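Local structure of methanol--corrinoid protein co-methyltransferase (Methanosarcina barkeri, 2I2X) at residues E272-K277 against Y368-D373; G29-I34 against G117-L122; A3-S8 against D387-R392. The protein transfers the methyl group of methanol to the cob(I)amide carried by its partner protein MtaC, an early step of methanol-dependent methanogenesis. One frame throughout, in Å; residues are numbered along the deposited sequence.

Contact 1: residues E272-K277 against Y368-D373; sequences ENIIVK and YMLAYD
Glu272 opens the segment without touching the other; its carboxylate is taken up by Arg247, Ser254 and the backbone N of Asp219. The contact proper begins at Ile274, whose side chain points across and touches 368-373 with two branches. CG2 sits in the crowded position between the backbone N and the carbonyl carbon, and from there it meets the main chain and the side chain of Leu370: it lies 3.6 Å from Leu370 O and 3.8 Å from Leu370 CD1. CG1 runs anti to the backbone N (chi1 178°) and carries CD1 to within 4.0 Å of Tyr372 CB. The Tyr372 ring leads elsewhere, its OH bonded to Asp354. An alanine at Ile274 would lose both branches and would probably loosen the packing over the Leu370 carbonyl and beside Tyr372. Ile275, one residue on, works with its tip: CD1 comes 3.9 Å from Met369 SD, the two chains crossing at about a right angle. The thioether gets there because Met369 bends at chi2 (-88°) and again at chi3. Ile275 also lies against Ala375, Val378 and Ile382, so the same side chain extends the packing along helix 372-383. No hydrogen bond joins the two segments. Leu370 O, under the Ile274 methyl, is instead taken by Gln305 NE2, while Gln305 OE1 accepts from Tyr372 N at the start of the next helix. One side-chain amide thus serves two backbone groups of this bend, and the two segments themselves meet by van der Waals packing, with no directional bond between them.

Contact 2: residues G29-I34 against G117-L122; sequences GLDLEI and GIKCAL
Asp31 OD2 is gripped twice: a water donates to it at 2.8 Å, and Lys119 NZ reaches it from the other segment in a long, weak salt bridge of 3.5 Å. The same water donates to Gly117 O, so it ties the aspartate to the residue where helix 95-116 gives way to the next strand. Lys119 bends at chi3 and chi4, and its aliphatic part crosses Asp31 obliquely, with CE 3.5 Å from Asp31 O. Between the backbones, Leu30 N donates to Cys120 O at 2.9 Å, arriving almost along the C=O axis (177°); the return bond, Cys120 N to Leu30 O, is weak. These two bonds make a single antiparallel hydrogen-bonded bridge. It joins the turn between strands 25-28 and 32-33, an inverse gamma turn centred on Leu30, to the beginning of 119-126, a strand of the TIM barrel. Strands of such a barrel start at the end away from the active site, so the small hairpin lies against that far end. Gly29 fits tightly there, since a CB on it would run into Cys120 O and Ala121 CB. Leu32, with CG anti to the backbone N, spreads its methyls over neighbours two apart on the barrel strand: CD1 is 3.7 Å from Lys119 CB and CD2 3.6 Å from Ala121 CB. Cys120 faces the other way, yet SG, in the crowded position between N and carbonyl carbon, still meets Leu30 CD1 at 3.8 Å. Beyond it, Met70 and Ile81 cover Cys120, while His113 of helix 95-116 touches both Leu30 and Asp31.

Contact 3: residues A3-S8 against D387-R392; sequences AKRYTS and DNIYLR
The irregular N-terminal segment 3-8 runs past residues 387-392, at the start of helix 389-409, with no hydrogen bond between the two segments, coming closest where Arg5 CA lies 5.8 Å from Asp387 CA. Arg5 carries most of the contact. Its chain bends at chi2 and chi3 and lays the guanidinium over Ile389, whose CG2 sits above the centre of one face, 3.9 Å from Arg5 CZ. Ala3 N lies off-centre over the opposite face. Arg392 approaches as an extended chain, its guanidinium plane turned 75° from that of Arg5, and its NH1 comes to 4.1 Å from Arg5 NE. Two like charges this close probably coexist because of Glu259: that carboxylate forms a salt bridge with Arg392 NH1, a long, weak ion pair with Arg5 NE, and accepts from Tyr6 N. Asp387 touches the N-terminal segment through its carboxylate oxygens, but on carbon: OD1 is 3.9 Å from Arg5 CB and OD2 3.8 Å from Thr7 CG2. Beside it, Asn388 OD1 takes the N-H of Leu391 at 2.8 Å in a fairly straight bond (164°), with the donor above the carbonyl plane. That bond makes Asn388 a classic side-chain N-cap, and the contact is surface packing of the N-terminal arm on a capped helix start.

In the fold
Contact 3 brings the N-terminal segment against a helix in the last fifth of the chain, and both other contacts are nested within the loop it closes. Contacts 1 and 3 have centres 18 Å and nearest atoms about 7 Å apart; their helices, 372-383 and 389-409, follow each other. Contact 2 is centred 27 Å from contact 1 and 33 Å from contact 3, though about 8 Å from contact 1 at the nearest atoms. Contact 1 comes nearest to the metal site without reaching it: the Leu370 side chain is about 11 Å from that of the zinc ligand Cys269 and about 14 Å from a bound zinc. Contacts 2 and 3 lie away from the metal and corrinoid sites.

Contact 1: residues E272-K277 against Y368-D373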
# COMPACT_ATOMS: atom_id res chain seq x y z
N GLU A 272 5.52 -18.13 13.18
CA GLU A 272 6.06 -19.40 13.60
C GLU A 272 5.62 -20.55 12.68
O GLU A 272 6.09 -21.69 12.84
CB GLU A 272 5.66 -19.70 15.06
CG GLU A 272 4.14 -20.01 15.32
CD GLU A 272 3.27 -18.76 15.39
OE1 GLU A 272 2.09 -18.89 15.85
OE2 GLU A 272 3.73 -17.65 14.98
N ASN A 273 4.71 -20.27 11.73
CA ASN A 273 4.24 -21.28 10.77
C ASN A 273 5.37 -21.97 10.02
O ASN A 273 5.22 -23.13 9.57
CB ASN A 273 3.23 -20.72 9.77
CG ASN A 273 1.89 -20.40 10.40
OD1 ASN A 273 1.59 -20.81 11.53
ND2 ASN A 273 1.07 -19.62 9.68
N ILE A 274 6.51 -21.29 9.88
CA ILE A 274 7.62 -21.94 9.20
C ILE A 274 8.08 -23.20 10.01
O ILE A 274 8.30 -24.29 9.45
CB ILE A 274 8.78 -20.96 8.86
CG1 ILE A 274 9.95 -21.68 8.18
CG2 ILE A 274 9.28 -20.22 10.13
CD1 ILE A 274 9.66 -22.26 6.84
N ILE A 275 8.21 -23.03 11.32
CA ILE A 275 8.50 -24.19 12.17
C ILE A 275 7.39 -25.23 12.03
O ILE A 275 7.67 -26.39 11.89
CB ILE A 275 8.69 -23.76 13.63
CG1 ILE A 275 9.87 -22.81 13.74
CG2 ILE A 275 8.95 -24.97 14.49
CD1 ILE A 275 9.81 -21.91 14.94
N VAL A 276 6.13 -24.80 12.02
CA VAL A 276 4.99 -25.72 11.99
C VAL A 276 4.92 -26.54 10.71
O VAL A 276 4.60 -27.75 10.75
CB VAL A 276 3.65 -24.94 12.24
CG1 VAL A 276 2.44 -25.84 12.05
CG2 VAL A 276 3.62 -24.35 13.66
N LYS A 277 5.26 -25.89 9.59
CA LYS A 277 5.33 -26.53 8.29
C LYS A 277 6.38 -27.60 8.28
O LYS A 277 6.11 -28.70 7.80
CB LYS A 277 5.62 -25.51 7.17
CG LYS A 277 5.60 -26.16 5.78
CD LYS A 277 5.53 -25.16 4.67
CE LYS A 277 5.42 -25.81 3.28
NZ LYS A 277 5.31 -24.74 2.26
N TYR A 368 16.76 -14.35 11.97
CA TYR A 368 17.74 -15.42 11.99
C TYR A 368 17.14 -16.80 12.35
O TYR A 368 17.39 -17.79 11.66
CB TYR A 368 18.88 -15.08 12.97
CG TYR A 368 20.06 -16.01 12.80
CD1 TYR A 368 21.06 -15.72 11.86
CD2 TYR A 368 20.16 -17.19 13.54
CE1 TYR A 368 22.12 -16.57 11.65
CE2 TYR A 368 21.26 -18.06 13.35
CZ TYR A 368 22.22 -17.74 12.39
OH TYR A 368 23.29 -18.55 12.18
N MET A 369 16.38 -16.86 13.44
CA MET A 369 15.76 -18.10 13.90
C MET A 369 14.71 -18.61 12.92
O MET A 369 14.51 -19.81 12.77
CB MET A 369 15.13 -17.90 15.28
CG MET A 369 14.59 -19.18 15.97
SD MET A 369 12.87 -19.59 15.54
CE MET A 369 11.99 -18.55 16.69
N LEU A 370 14.05 -17.70 12.23
CA LEU A 370 12.93 -18.09 11.40
C LEU A 370 13.38 -18.57 10.03
O LEU A 370 12.58 -19.11 9.27
CB LEU A 370 11.97 -16.91 11.26
CG LEU A 370 10.61 -16.98 11.98
CD1 LEU A 370 10.55 -18.03 13.01
CD2 LEU A 370 10.21 -15.66 12.51
N ALA A 371 14.67 -18.38 9.72
CA ALA A 371 15.28 -18.92 8.49
C ALA A 371 15.07 -20.45 8.40
O ALA A 371 15.29 -21.16 9.36
CB ALA A 371 16.74 -18.56 8.44
N TYR A 372 14.61 -20.93 7.25
CA TYR A 372 14.03 -22.26 7.16
C TYR A 372 14.97 -23.36 7.68
O TYR A 372 14.49 -24.35 8.24
CB TYR A 372 13.52 -22.57 5.74
CG TYR A 372 14.63 -22.81 4.74
CD1 TYR A 372 15.22 -21.75 4.06
CD2 TYR A 372 15.14 -24.12 4.52
CE1 TYR A 372 16.27 -21.97 3.16
CE2 TYR A 372 16.20 -24.35 3.63
CZ TYR A 372 16.76 -23.28 2.95
OH TYR A 372 17.82 -23.49 2.07
N ASP A 373 16.28 -23.21 7.53
CA ASP A 373 17.17 -24.21 8.14
C ASP A 373 17.12 -24.20 9.67
O ASP A 373 17.10 -25.27 10.29
CB ASP A 373 18.62 -24.11 7.66
CG ASP A 373 19.21 -22.77 7.93
OD1 ASP A 373 18.43 -21.80 7.88
OD2 ASP A 373 20.45 -22.66 8.19

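Contact 2: residues G29-I34 against G117-L122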
# COMPACT_ATOMS: atom_id res chain seq x y z
N GLY A 29 -12.79 -24.63 -1.63
CA GLY A 29 -13.46 -23.57 -2.35
C GLY A 29 -13.72 -23.89 -3.80
O GLY A 29 -14.04 -25.03 -4.16
N LEU A 30 -13.55 -22.88 -4.64
CA LEU A 30 -13.89 -22.99 -6.04
C LEU A 30 -12.67 -23.39 -6.83
O LEU A 30 -11.93 -22.53 -7.34
CB LEU A 30 -14.50 -21.69 -6.52
CG LEU A 30 -15.79 -21.29 -5.78
CD1 LEU A 30 -16.18 -19.85 -6.05
CD2 LEU A 30 -16.95 -22.25 -6.14
N ASP A 31 -12.43 -24.70 -6.89
CA ASP A 31 -11.37 -25.24 -7.74
C ASP A 31 -9.94 -24.80 -7.29
O ASP A 31 -8.99 -24.83 -8.07
CB ASP A 31 -11.66 -24.87 -9.20
CG ASP A 31 -10.83 -25.64 -10.17
OD1 ASP A 31 -10.66 -26.86 -9.95
OD2 ASP A 31 -10.36 -25.03 -11.17
N LEU A 32 -9.81 -24.42 -6.02
CA LEU A 32 -8.52 -23.99 -5.47
C LEU A 32 -7.73 -25.13 -4.80
O LEU A 32 -8.31 -26.05 -4.18
CB LEU A 32 -8.69 -22.85 -4.45
CG LEU A 32 -7.39 -22.09 -4.14
CD1 LEU A 32 -6.92 -21.26 -5.34
CD2 LEU A 32 -7.46 -21.23 -2.87
N GLU A 33 -6.40 -25.07 -4.91
CA GLU A 33 -5.57 -26.02 -4.19
C GLU A 33 -4.38 -25.33 -3.57
O GLU A 33 -3.77 -24.44 -4.17
CB GLU A 33 -5.14 -27.16 -5.09
CG GLU A 33 -6.29 -28.07 -5.58
CD GLU A 33 -5.78 -29.19 -6.47
OE1 GLU A 33 -4.58 -29.16 -6.79
OE2 GLU A 33 -6.57 -30.09 -6.85
N ILE A 34 -4.10 -25.73 -2.33
CA ILE A 34 -3.13 -25.04 -1.50
C ILE A 34 -1.99 -25.97 -1.14
O ILE A 34 -2.23 -27.06 -0.63
CB ILE A 34 -3.80 -24.48 -0.23
CG1 ILE A 34 -5.08 -23.75 -0.61
CG2 ILE A 34 -2.83 -23.57 0.54
CD1 ILE A 34 -5.97 -23.42 0.54
N GLY A 117 -13.49 -18.35 -14.68
CA GLY A 117 -12.72 -19.51 -14.19
C GLY A 117 -11.53 -19.22 -13.28
O GLY A 117 -10.63 -20.04 -13.16
N ILE A 118 -11.51 -18.05 -12.63
CA ILE A 118 -10.53 -17.75 -11.61
C ILE A 118 -10.80 -18.62 -10.37
O ILE A 118 -11.94 -18.75 -9.93
CB ILE A 118 -10.57 -16.24 -11.22
CG1 ILE A 118 -9.54 -15.92 -10.14
CG2 ILE A 118 -11.99 -15.78 -10.81
CD1 ILE A 118 -9.36 -14.44 -9.88
N LYS A 119 -9.75 -19.25 -9.83
CA LYS A 119 -9.84 -20.07 -8.64
C LYS A 119 -9.81 -19.18 -7.42
O LYS A 119 -9.00 -18.26 -7.32
CB LYS A 119 -8.65 -21.02 -8.60
CG LYS A 119 -8.45 -21.85 -9.86
CD LYS A 119 -6.96 -22.14 -9.99
CE LYS A 119 -6.69 -23.54 -10.40
NZ LYS A 119 -7.14 -23.85 -11.76
N CYS A 120 -10.69 -19.44 -6.47
CA CYS A 120 -10.69 -18.69 -5.22
C CYS A 120 -11.30 -19.46 -4.05
O CYS A 120 -12.00 -20.46 -4.24
CB CYS A 120 -11.45 -17.40 -5.43
SG CYS A 120 -13.02 -17.71 -6.17
N ALA A 121 -11.02 -19.00 -2.83
CA ALA A 121 -11.54 -19.64 -1.62
C ALA A 121 -11.75 -18.54 -0.61
O ALA A 121 -11.11 -17.50 -0.68
CB ALA A 121 -10.58 -20.73 -1.07
N LEU A 122 -12.68 -18.74 0.29
CA LEU A 122 -12.99 -17.75 1.28
C LEU A 122 -12.62 -18.22 2.70
O LEU A 122 -13.02 -19.27 3.15
CB LEU A 122 -14.47 -17.37 1.17
CG LEU A 122 -14.99 -16.40 2.23
CD1 LEU A 122 -14.30 -15.05 2.13
CD2 LEU A 122 -16.51 -16.26 2.18
O HOH W 1 -11.54 -22.69 -12.10

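Contact 3: residues A3-S8 against D387-R392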
# COMPACT_ATOMS: atom_id res chain seq x y z
N ALA A 3 -4.52 -33.59 20.71
CA ALA A 3 -5.07 -34.96 20.48
C ALA A 3 -3.95 -35.92 20.03
O ALA A 3 -3.48 -36.72 20.84
CB ALA A 3 -6.24 -34.94 19.47
N LYS A 4 -3.49 -35.83 18.78
CA LYS A 4 -2.49 -36.78 18.27
C LYS A 4 -1.13 -36.12 18.00
O LYS A 4 -0.95 -35.44 16.99
CB LYS A 4 -3.03 -37.53 17.04
CG LYS A 4 -2.10 -38.63 16.45
CD LYS A 4 -1.82 -39.75 17.46
CE LYS A 4 -0.86 -40.82 16.87
NZ LYS A 4 0.57 -40.35 16.75
N ARG A 5 -0.17 -36.34 18.88
CA ARG A 5 1.02 -35.48 18.93
C ARG A 5 2.13 -35.84 17.95
O ARG A 5 2.29 -36.99 17.61
CB ARG A 5 1.53 -35.37 20.37
CG ARG A 5 0.37 -35.30 21.33
CD ARG A 5 0.55 -34.29 22.42
NE ARG A 5 -0.11 -33.05 22.06
CZ ARG A 5 -1.01 -32.40 22.79
NH1 ARG A 5 -1.41 -32.83 23.98
NH2 ARG A 5 -1.51 -31.27 22.30
N TYR A 6 2.88 -34.84 17.49
CA TYR A 6 3.95 -35.06 16.52
C TYR A 6 5.22 -35.49 17.20
O TYR A 6 5.67 -34.84 18.13
CB TYR A 6 4.21 -33.81 15.65
CG TYR A 6 3.22 -33.67 14.53
CD1 TYR A 6 3.50 -34.17 13.26
CD2 TYR A 6 1.98 -33.06 14.74
CE1 TYR A 6 2.55 -34.06 12.22
CE2 TYR A 6 1.04 -32.95 13.72
CZ TYR A 6 1.34 -33.46 12.47
OH TYR A 6 0.41 -33.34 11.48
N THR A 7 5.81 -36.58 16.73
CA THR A 7 7.06 -37.09 17.31
C THR A 7 8.06 -37.36 16.21
O THR A 7 9.11 -37.95 16.43
CB THR A 7 6.85 -38.35 18.24
OG1 THR A 7 6.00 -39.30 17.58
CG2 THR A 7 6.15 -37.94 19.56
N SER A 8 7.72 -36.90 15.00
CA SER A 8 8.67 -36.94 13.89
C SER A 8 8.40 -35.78 12.95
O SER A 8 7.37 -35.13 13.09
CB SER A 8 8.65 -38.30 13.18
OG SER A 8 7.34 -38.64 12.84
N ASP A 387 5.32 -35.59 22.92
CA ASP A 387 4.15 -35.97 23.75
C ASP A 387 3.96 -35.05 24.92
O ASP A 387 2.88 -34.96 25.45
CB ASP A 387 4.25 -37.42 24.23
CG ASP A 387 4.18 -38.41 23.09
OD1 ASP A 387 3.21 -38.36 22.29
OD2 ASP A 387 5.10 -39.27 22.99
N ASN A 388 5.01 -34.33 25.27
CA ASN A 388 5.09 -33.48 26.43
C ASN A 388 5.04 -31.99 26.03
O ASN A 388 6.02 -31.43 25.47
CB ASN A 388 6.43 -33.81 27.09
CG ASN A 388 6.56 -33.22 28.48
OD1 ASN A 388 6.37 -32.01 28.68
ND2 ASN A 388 6.93 -34.06 29.46
N ILE A 389 3.92 -31.32 26.33
CA ILE A 389 3.72 -29.94 25.86
C ILE A 389 4.61 -28.91 26.54
O ILE A 389 4.95 -27.88 25.92
CB ILE A 389 2.24 -29.49 25.92
CG1 ILE A 389 1.66 -29.61 27.35
CG2 ILE A 389 1.40 -30.27 24.91
CD1 ILE A 389 0.28 -28.97 27.52
N TYR A 390 4.95 -29.13 27.80
CA TYR A 390 5.88 -28.23 28.48
C TYR A 390 7.29 -28.45 27.96
O TYR A 390 7.97 -27.52 27.51
CB TYR A 390 5.84 -28.48 29.98
CG TYR A 390 7.05 -28.02 30.76
CD1 TYR A 390 7.29 -26.67 30.97
CD2 TYR A 390 7.94 -28.94 31.31
CE1 TYR A 390 8.37 -26.23 31.69
CE2 TYR A 390 9.06 -28.51 32.06
CZ TYR A 390 9.25 -27.14 32.25
OH TYR A 390 10.33 -26.66 32.99
N LEU A 391 7.74 -29.69 28.05
CA LEU A 391 9.10 -30.02 27.73
C LEU A 391 9.44 -29.72 26.27
O LEU A 391 10.54 -29.26 25.98
CB LEU A 391 9.40 -31.48 28.10
CG LEU A 391 10.86 -31.95 28.00
CD1 LEU A 391 11.84 -31.02 28.72
CD2 LEU A 391 11.01 -33.40 28.48
N ARG A 392 8.52 -30.00 25.34
CA ARG A 392 8.77 -29.66 23.93
C ARG A 392 8.93 -28.15 23.72
O ARG A 392 9.79 -27.71 22.96
CB ARG A 392 7.71 -30.26 22.97
CG ARG A 392 6.36 -29.58 22.94
CD ARG A 392 5.32 -30.53 22.27
NE ARG A 392 4.09 -29.82 21.93
CZ ARG A 392 3.17 -30.25 21.08
NH1 ARG A 392 3.28 -31.42 20.47
NH2 ARG A 392 2.12 -29.49 20.83